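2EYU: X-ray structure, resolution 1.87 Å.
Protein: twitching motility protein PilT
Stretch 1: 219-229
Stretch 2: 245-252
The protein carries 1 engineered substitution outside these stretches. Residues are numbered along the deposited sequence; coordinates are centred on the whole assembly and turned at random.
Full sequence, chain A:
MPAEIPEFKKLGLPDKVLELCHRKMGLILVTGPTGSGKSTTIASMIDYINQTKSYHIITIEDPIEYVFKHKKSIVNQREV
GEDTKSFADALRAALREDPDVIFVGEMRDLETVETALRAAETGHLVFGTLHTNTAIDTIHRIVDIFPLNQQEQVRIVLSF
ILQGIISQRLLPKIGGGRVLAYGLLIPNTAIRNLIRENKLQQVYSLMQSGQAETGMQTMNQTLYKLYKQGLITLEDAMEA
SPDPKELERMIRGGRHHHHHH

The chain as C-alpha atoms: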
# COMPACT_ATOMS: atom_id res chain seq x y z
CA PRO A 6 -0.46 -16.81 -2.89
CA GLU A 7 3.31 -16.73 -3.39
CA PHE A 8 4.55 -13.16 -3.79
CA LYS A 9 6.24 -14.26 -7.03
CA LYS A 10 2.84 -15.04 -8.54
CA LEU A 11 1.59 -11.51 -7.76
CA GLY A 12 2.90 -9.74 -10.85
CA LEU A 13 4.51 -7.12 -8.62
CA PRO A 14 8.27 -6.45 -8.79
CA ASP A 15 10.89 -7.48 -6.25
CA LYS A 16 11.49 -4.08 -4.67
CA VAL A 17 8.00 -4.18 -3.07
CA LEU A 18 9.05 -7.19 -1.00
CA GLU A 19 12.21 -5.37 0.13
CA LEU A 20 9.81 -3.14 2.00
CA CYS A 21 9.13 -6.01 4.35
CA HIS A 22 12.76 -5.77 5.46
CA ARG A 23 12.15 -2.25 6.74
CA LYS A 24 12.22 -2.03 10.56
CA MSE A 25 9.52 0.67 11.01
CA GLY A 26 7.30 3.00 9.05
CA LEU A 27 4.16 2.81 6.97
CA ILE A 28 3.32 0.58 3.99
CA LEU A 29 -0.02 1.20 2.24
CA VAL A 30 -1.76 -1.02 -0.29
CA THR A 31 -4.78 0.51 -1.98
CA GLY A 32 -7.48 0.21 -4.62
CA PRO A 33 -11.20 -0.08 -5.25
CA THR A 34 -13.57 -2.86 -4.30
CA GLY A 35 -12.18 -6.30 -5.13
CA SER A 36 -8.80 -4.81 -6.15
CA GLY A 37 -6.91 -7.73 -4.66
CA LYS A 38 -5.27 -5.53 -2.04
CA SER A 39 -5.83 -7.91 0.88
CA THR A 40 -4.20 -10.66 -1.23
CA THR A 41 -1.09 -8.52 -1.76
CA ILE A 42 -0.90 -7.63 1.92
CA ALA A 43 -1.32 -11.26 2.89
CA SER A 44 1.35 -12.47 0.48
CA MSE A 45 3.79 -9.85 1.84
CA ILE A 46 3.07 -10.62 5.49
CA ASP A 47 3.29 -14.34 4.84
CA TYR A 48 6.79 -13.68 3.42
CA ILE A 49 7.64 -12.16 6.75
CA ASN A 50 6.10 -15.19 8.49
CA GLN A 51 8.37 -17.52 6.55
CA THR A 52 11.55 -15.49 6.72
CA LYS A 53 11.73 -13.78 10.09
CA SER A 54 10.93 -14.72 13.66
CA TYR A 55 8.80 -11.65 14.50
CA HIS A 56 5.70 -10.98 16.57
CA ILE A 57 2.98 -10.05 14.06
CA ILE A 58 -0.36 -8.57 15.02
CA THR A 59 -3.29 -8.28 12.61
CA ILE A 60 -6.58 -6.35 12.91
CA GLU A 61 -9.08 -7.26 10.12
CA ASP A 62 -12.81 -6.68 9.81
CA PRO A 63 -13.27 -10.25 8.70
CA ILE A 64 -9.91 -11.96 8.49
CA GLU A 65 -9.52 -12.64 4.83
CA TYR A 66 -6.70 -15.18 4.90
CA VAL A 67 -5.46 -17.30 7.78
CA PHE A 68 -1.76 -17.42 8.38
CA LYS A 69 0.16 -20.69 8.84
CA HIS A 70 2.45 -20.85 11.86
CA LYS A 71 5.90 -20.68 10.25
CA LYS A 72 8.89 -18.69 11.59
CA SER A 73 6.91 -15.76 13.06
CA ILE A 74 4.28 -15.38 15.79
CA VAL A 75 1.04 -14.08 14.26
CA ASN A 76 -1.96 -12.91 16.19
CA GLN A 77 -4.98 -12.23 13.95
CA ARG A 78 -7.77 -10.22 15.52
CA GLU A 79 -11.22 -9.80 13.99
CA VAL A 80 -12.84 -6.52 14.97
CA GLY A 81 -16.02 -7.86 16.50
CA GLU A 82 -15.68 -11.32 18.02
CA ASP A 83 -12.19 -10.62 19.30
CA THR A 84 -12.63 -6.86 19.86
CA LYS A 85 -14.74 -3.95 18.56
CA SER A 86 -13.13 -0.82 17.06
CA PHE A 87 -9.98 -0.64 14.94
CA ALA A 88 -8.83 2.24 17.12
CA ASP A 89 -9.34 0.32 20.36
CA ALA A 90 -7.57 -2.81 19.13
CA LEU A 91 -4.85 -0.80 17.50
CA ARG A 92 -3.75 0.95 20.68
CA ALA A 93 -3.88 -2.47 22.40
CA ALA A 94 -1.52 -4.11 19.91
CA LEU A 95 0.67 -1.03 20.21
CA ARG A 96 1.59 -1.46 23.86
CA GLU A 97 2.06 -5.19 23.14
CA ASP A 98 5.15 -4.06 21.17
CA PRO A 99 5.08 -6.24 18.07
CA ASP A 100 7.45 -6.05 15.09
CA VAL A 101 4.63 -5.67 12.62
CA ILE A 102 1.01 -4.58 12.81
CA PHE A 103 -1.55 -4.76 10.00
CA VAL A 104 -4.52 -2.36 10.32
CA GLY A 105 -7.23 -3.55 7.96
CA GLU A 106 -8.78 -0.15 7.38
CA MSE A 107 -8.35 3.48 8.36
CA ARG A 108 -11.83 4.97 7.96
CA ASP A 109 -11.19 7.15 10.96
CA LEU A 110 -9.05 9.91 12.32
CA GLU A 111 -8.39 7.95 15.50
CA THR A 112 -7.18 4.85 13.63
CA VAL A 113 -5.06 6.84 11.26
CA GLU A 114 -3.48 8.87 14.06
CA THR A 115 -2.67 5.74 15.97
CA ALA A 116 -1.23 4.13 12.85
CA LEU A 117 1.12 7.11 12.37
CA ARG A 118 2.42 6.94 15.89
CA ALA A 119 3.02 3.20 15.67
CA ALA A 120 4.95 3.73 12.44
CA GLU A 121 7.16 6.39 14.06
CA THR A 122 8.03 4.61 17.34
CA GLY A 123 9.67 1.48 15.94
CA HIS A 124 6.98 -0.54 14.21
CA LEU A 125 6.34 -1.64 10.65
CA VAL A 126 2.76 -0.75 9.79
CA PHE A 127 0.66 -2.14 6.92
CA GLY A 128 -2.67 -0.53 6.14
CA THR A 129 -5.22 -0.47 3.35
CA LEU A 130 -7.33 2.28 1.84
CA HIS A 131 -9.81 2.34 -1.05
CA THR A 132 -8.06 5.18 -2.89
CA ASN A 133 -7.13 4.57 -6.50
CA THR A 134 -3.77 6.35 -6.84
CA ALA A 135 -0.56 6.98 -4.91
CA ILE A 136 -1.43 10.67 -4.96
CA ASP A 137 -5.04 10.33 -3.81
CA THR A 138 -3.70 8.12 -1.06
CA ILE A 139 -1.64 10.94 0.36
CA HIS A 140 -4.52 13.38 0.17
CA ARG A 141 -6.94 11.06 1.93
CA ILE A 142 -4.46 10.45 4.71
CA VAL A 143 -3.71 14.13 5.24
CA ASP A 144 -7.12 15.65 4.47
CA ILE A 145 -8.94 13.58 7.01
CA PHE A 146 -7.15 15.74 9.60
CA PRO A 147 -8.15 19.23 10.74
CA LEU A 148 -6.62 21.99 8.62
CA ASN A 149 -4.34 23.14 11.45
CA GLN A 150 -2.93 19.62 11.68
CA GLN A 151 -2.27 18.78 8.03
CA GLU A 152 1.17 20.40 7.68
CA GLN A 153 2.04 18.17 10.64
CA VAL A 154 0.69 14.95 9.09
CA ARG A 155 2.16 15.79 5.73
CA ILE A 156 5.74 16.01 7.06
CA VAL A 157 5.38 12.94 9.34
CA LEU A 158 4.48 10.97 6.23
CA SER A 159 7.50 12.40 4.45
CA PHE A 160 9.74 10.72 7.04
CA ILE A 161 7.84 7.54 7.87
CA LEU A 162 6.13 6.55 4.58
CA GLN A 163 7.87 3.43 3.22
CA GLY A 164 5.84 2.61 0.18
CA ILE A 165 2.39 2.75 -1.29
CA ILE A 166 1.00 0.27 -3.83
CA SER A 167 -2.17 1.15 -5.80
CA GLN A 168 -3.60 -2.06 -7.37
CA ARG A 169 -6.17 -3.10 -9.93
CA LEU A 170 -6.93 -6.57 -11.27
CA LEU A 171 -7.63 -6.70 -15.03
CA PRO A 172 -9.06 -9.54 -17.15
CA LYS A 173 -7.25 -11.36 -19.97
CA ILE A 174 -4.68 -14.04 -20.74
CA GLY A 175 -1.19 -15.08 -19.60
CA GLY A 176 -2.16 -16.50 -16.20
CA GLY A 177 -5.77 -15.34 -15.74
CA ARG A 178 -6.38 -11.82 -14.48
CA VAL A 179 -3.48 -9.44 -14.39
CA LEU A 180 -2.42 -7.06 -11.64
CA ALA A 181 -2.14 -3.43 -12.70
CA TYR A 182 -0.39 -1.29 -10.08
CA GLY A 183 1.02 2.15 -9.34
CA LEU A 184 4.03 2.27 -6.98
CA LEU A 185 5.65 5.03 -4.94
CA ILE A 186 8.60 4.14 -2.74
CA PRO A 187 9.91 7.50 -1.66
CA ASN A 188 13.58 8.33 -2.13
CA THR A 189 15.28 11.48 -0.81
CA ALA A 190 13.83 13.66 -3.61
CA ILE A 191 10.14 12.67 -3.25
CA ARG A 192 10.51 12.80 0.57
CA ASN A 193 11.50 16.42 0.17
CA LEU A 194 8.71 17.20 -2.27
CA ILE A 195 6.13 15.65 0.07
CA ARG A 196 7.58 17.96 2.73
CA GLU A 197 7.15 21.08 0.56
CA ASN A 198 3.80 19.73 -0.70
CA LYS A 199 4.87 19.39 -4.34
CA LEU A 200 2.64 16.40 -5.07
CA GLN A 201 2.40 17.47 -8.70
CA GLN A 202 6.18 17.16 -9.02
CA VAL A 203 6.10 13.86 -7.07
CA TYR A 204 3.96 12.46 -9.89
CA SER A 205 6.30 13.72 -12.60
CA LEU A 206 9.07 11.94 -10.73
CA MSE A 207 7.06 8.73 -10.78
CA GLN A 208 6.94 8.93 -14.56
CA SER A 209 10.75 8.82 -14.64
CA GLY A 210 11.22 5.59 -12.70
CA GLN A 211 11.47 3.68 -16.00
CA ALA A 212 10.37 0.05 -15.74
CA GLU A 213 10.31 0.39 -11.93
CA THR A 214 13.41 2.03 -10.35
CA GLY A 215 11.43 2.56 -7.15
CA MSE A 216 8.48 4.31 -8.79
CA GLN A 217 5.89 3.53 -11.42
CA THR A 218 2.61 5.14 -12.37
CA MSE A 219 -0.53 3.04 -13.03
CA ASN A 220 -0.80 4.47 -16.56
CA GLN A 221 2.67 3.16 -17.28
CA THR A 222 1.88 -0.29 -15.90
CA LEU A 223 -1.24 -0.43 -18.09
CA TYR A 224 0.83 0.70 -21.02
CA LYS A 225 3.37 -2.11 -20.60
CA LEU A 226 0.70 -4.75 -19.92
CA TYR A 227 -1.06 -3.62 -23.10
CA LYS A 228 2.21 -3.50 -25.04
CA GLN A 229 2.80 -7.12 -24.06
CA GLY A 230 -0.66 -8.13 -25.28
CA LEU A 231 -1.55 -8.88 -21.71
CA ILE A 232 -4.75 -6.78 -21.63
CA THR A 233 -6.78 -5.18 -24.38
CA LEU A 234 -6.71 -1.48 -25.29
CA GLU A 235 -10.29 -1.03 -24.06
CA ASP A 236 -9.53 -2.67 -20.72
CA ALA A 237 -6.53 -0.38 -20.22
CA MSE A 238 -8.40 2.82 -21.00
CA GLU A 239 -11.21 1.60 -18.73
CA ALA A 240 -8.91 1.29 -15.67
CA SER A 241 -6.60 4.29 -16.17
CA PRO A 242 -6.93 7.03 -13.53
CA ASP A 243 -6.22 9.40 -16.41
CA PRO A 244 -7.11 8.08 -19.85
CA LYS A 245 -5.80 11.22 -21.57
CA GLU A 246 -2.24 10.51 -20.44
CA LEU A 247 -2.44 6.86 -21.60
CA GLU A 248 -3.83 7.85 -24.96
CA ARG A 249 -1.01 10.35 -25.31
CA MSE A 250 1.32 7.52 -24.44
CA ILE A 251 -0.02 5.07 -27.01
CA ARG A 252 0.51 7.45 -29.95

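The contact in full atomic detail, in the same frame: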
# COMPACT_ATOMS: atom_id res chain seq x y z
N MSE A 219 0.44 4.03 -12.56
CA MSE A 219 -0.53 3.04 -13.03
C MSE A 219 -0.62 3.03 -14.55
O MSE A 219 -0.59 1.98 -15.19
CB MSE A 219 -1.85 3.42 -12.37
CG MSE A 219 -3.09 2.69 -12.85
SE MSE A 219 -3.06 0.85 -12.31
CE MSE A 219 -3.70 1.24 -10.53
N ASN A 220 -0.72 4.23 -15.12
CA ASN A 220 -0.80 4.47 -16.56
C ASN A 220 0.36 3.81 -17.28
O ASN A 220 0.25 3.26 -18.38
CB ASN A 220 -0.82 5.97 -16.84
CG ASN A 220 -2.21 6.55 -16.99
OD1 ASN A 220 -2.39 7.76 -17.10
ND2 ASN A 220 -3.20 5.69 -17.02
N GLN A 221 1.54 3.84 -16.65
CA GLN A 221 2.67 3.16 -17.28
C GLN A 221 2.49 1.64 -17.27
O GLN A 221 2.74 0.92 -18.25
CB GLN A 221 3.96 3.53 -16.57
CG GLN A 221 4.29 5.02 -16.45
CD GLN A 221 5.69 5.13 -15.85
OE1 GLN A 221 5.88 5.57 -14.72
NE2 GLN A 221 6.66 4.67 -16.65
N THR A 222 2.07 1.14 -16.11
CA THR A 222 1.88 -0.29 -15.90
C THR A 222 0.81 -0.85 -16.85
O THR A 222 0.94 -1.96 -17.37
CB THR A 222 1.48 -0.61 -14.45
OG1 THR A 222 2.50 -0.21 -13.53
CG2 THR A 222 1.34 -2.12 -14.32
N LEU A 223 -0.26 -0.10 -17.08
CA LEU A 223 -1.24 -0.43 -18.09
C LEU A 223 -0.66 -0.43 -19.49
O LEU A 223 -0.88 -1.29 -20.36
CB LEU A 223 -2.39 0.59 -18.04
CG LEU A 223 -3.19 0.58 -16.74
CD1 LEU A 223 -4.06 1.83 -16.62
CD2 LEU A 223 -4.02 -0.69 -16.68
N TYR A 224 0.14 0.61 -19.74
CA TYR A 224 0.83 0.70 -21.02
C TYR A 224 1.66 -0.55 -21.26
O TYR A 224 1.52 -1.20 -22.31
CB TYR A 224 1.66 1.97 -21.07
CG TYR A 224 2.41 2.26 -22.35
CD1 TYR A 224 1.90 1.94 -23.59
CD2 TYR A 224 3.66 2.86 -22.29
CE1 TYR A 224 2.61 2.21 -24.74
CE2 TYR A 224 4.38 3.13 -23.44
CZ TYR A 224 3.85 2.81 -24.66
OH TYR A 224 4.56 3.08 -25.81
N LYS A 225 2.54 -0.93 -20.34
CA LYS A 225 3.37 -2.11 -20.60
C LYS A 225 2.57 -3.40 -20.64
O LYS A 225 2.86 -4.28 -21.45
CB LYS A 225 4.50 -2.23 -19.58
CG LYS A 225 4.29 -1.53 -18.25
CD LYS A 225 5.29 -2.06 -17.22
CE LYS A 225 4.95 -3.48 -16.82
NZ LYS A 225 6.02 -4.45 -17.16
N LEU A 226 1.54 -3.56 -19.81
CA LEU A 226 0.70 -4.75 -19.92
C LEU A 226 0.04 -4.84 -21.30
O LEU A 226 -0.04 -5.92 -21.87
CB LEU A 226 -0.40 -4.75 -18.86
CG LEU A 226 0.15 -4.82 -17.42
CD1 LEU A 226 -0.96 -5.00 -16.39
CD2 LEU A 226 1.19 -5.94 -17.29
N TYR A 227 -0.43 -3.69 -21.78
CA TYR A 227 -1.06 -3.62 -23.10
C TYR A 227 -0.03 -3.97 -24.18
O TYR A 227 -0.35 -4.72 -25.10
CB TYR A 227 -1.69 -2.25 -23.37
CG TYR A 227 -2.10 -2.04 -24.81
CD1 TYR A 227 -3.10 -2.79 -25.41
CD2 TYR A 227 -1.48 -1.08 -25.60
CE1 TYR A 227 -3.48 -2.60 -26.73
CE2 TYR A 227 -1.84 -0.88 -26.92
CZ TYR A 227 -2.84 -1.64 -27.48
OH TYR A 227 -3.20 -1.43 -28.80
N LYS A 228 1.16 -3.41 -24.03
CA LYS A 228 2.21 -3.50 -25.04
C LYS A 228 2.78 -4.92 -25.07
O LYS A 228 3.53 -5.25 -25.98
CB LYS A 228 3.34 -2.50 -24.78
CG LYS A 228 3.15 -1.16 -25.47
CD LYS A 228 3.64 -1.20 -26.91
CE LYS A 228 2.69 -0.44 -27.82
NZ LYS A 228 2.64 1.01 -27.49
N GLN A 229 2.39 -5.73 -24.09
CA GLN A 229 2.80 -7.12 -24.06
C GLN A 229 1.63 -8.03 -24.43
O GLN A 229 1.72 -9.26 -24.33
CB GLN A 229 3.36 -7.49 -22.69
CG GLN A 229 4.40 -6.50 -22.16
CD GLN A 229 4.64 -6.70 -20.67
OE1 GLN A 229 5.75 -6.50 -20.18
NE2 GLN A 229 3.60 -7.11 -19.96
N LYS A 245 -6.42 10.30 -20.63
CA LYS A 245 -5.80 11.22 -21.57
C LYS A 245 -4.29 11.05 -21.69
O LYS A 245 -3.73 11.13 -22.79
CB LYS A 245 -6.11 12.66 -21.16
CG LYS A 245 -7.00 13.40 -22.14
CD LYS A 245 -8.46 12.99 -21.97
CE LYS A 245 -9.36 13.83 -22.86
NZ LYS A 245 -9.32 15.28 -22.46
N GLU A 246 -3.66 10.83 -20.54
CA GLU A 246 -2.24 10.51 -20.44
C GLU A 246 -1.93 9.16 -21.10
O GLU A 246 -0.94 9.03 -21.82
CB GLU A 246 -1.81 10.50 -18.97
CG GLU A 246 -0.33 10.71 -18.71
CD GLU A 246 0.21 10.09 -17.44
OE1 GLU A 246 1.45 9.92 -17.32
OE2 GLU A 246 -0.56 9.76 -16.52
N LEU A 247 -2.75 8.13 -20.92
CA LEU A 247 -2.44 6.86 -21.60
C LEU A 247 -2.60 7.02 -23.10
O LEU A 247 -1.84 6.48 -23.93
CB LEU A 247 -3.32 5.74 -21.05
CG LEU A 247 -3.08 4.29 -21.44
CD1 LEU A 247 -1.62 3.88 -21.32
CD2 LEU A 247 -3.92 3.34 -20.59
N GLU A 248 -3.64 7.78 -23.50
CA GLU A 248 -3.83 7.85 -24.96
C GLU A 248 -2.65 8.60 -25.56
O GLU A 248 -2.18 8.28 -26.64
CB GLU A 248 -5.13 8.53 -25.34
CG GLU A 248 -5.13 10.04 -25.16
CD GLU A 248 -6.36 10.68 -25.78
OE1 GLU A 248 -7.32 9.94 -26.08
OE2 GLU A 248 -6.36 11.92 -25.97
N ARG A 249 -2.19 9.62 -24.82
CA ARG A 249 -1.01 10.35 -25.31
C ARG A 249 0.16 9.39 -25.36
O ARG A 249 1.06 9.46 -26.19
CB ARG A 249 -0.69 11.56 -24.43
CG ARG A 249 -1.46 12.82 -24.77
CD ARG A 249 -1.30 13.16 -26.24
NE ARG A 249 -2.39 12.73 -27.10
CZ ARG A 249 -2.30 11.79 -28.04
NH1 ARG A 249 -1.16 11.16 -28.26
NH2 ARG A 249 -3.37 11.49 -28.77
N MSE A 250 0.17 8.43 -24.42
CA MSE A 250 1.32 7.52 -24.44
C MSE A 250 1.33 6.67 -25.70
O MSE A 250 2.36 6.62 -26.37
CB MSE A 250 1.29 6.63 -23.20
CG MSE A 250 1.42 7.42 -21.90
SE MSE A 250 1.91 6.25 -20.44
CE MSE A 250 1.04 7.40 -19.15
N ILE A 251 0.19 6.04 -25.96
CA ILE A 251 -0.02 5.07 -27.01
C ILE A 251 0.45 5.56 -28.38
O ILE A 251 1.03 4.79 -29.14
CB ILE A 251 -1.51 4.64 -27.12
CG1 ILE A 251 -2.22 4.38 -25.81
CG2 ILE A 251 -1.61 3.44 -28.05
CD1 ILE A 251 -1.76 3.18 -25.00
N ARG A 252 0.19 6.82 -28.68
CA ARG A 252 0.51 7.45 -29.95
C ARG A 252 2.00 7.49 -30.25
O ARG A 252 2.39 8.29 -31.13
CB ARG A 252 -0.04 8.88 -29.97
CG ARG A 252 -1.55 8.95 -30.20
CD ARG A 252 -1.86 10.20 -31.02
NE ARG A 252 -0.72 10.54 -31.86
CZ ARG A 252 -0.03 11.67 -31.84
NH1 ARG A 252 -0.32 12.64 -30.99
NH2 ARG A 252 0.99 11.84 -32.68

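Two helices that cross at a moderate angle can be joined largely by apolar packing, with a buried asparagine among it, and this pair from PilT is a compact example. Helix 219-228 and helix 245-251 run in broadly the same direction, their axes inclined by 42° and 9.7 Å apart at closest approach. The backbones come nearest at Asn 220 and Leu 247, whose CA atoms lie 5.8 Å apart. Within the first helix, i to i+4 hydrogen bonds such as Tyr 224 N to Asn 220 O (3.0 Å) place Asn 220, Leu 223, Tyr 224 and Tyr 227 along one side, each with its CA-to-CB bond directed toward the partner.

Leu 247, with chi1 t and chi2 p, packs against the first helix: its CD2 lies 4.1 Å from Leu 223 CB, and its CD1 3.8 Å from Tyr 224 CB. Selenomethionine Met 250 is long and flexible enough to span the contact. Its CE reaches 3.3 Å from Asn 220 CB, while its SE lies 4.2 Å from Tyr 224 CD2, an oblique sulfur-aromatic approach. Ile 251 starts sideways, but its CD1 turns in to meet Tyr 224 CD1 at 4.1 Å and Tyr 227 CD2 at 4.3 Å. The contact buries 432 Å² in all. At its more exposed margin, Lys 228 NZ donates a weak hydrogen bond to Tyr 224 OH (3.3 Å).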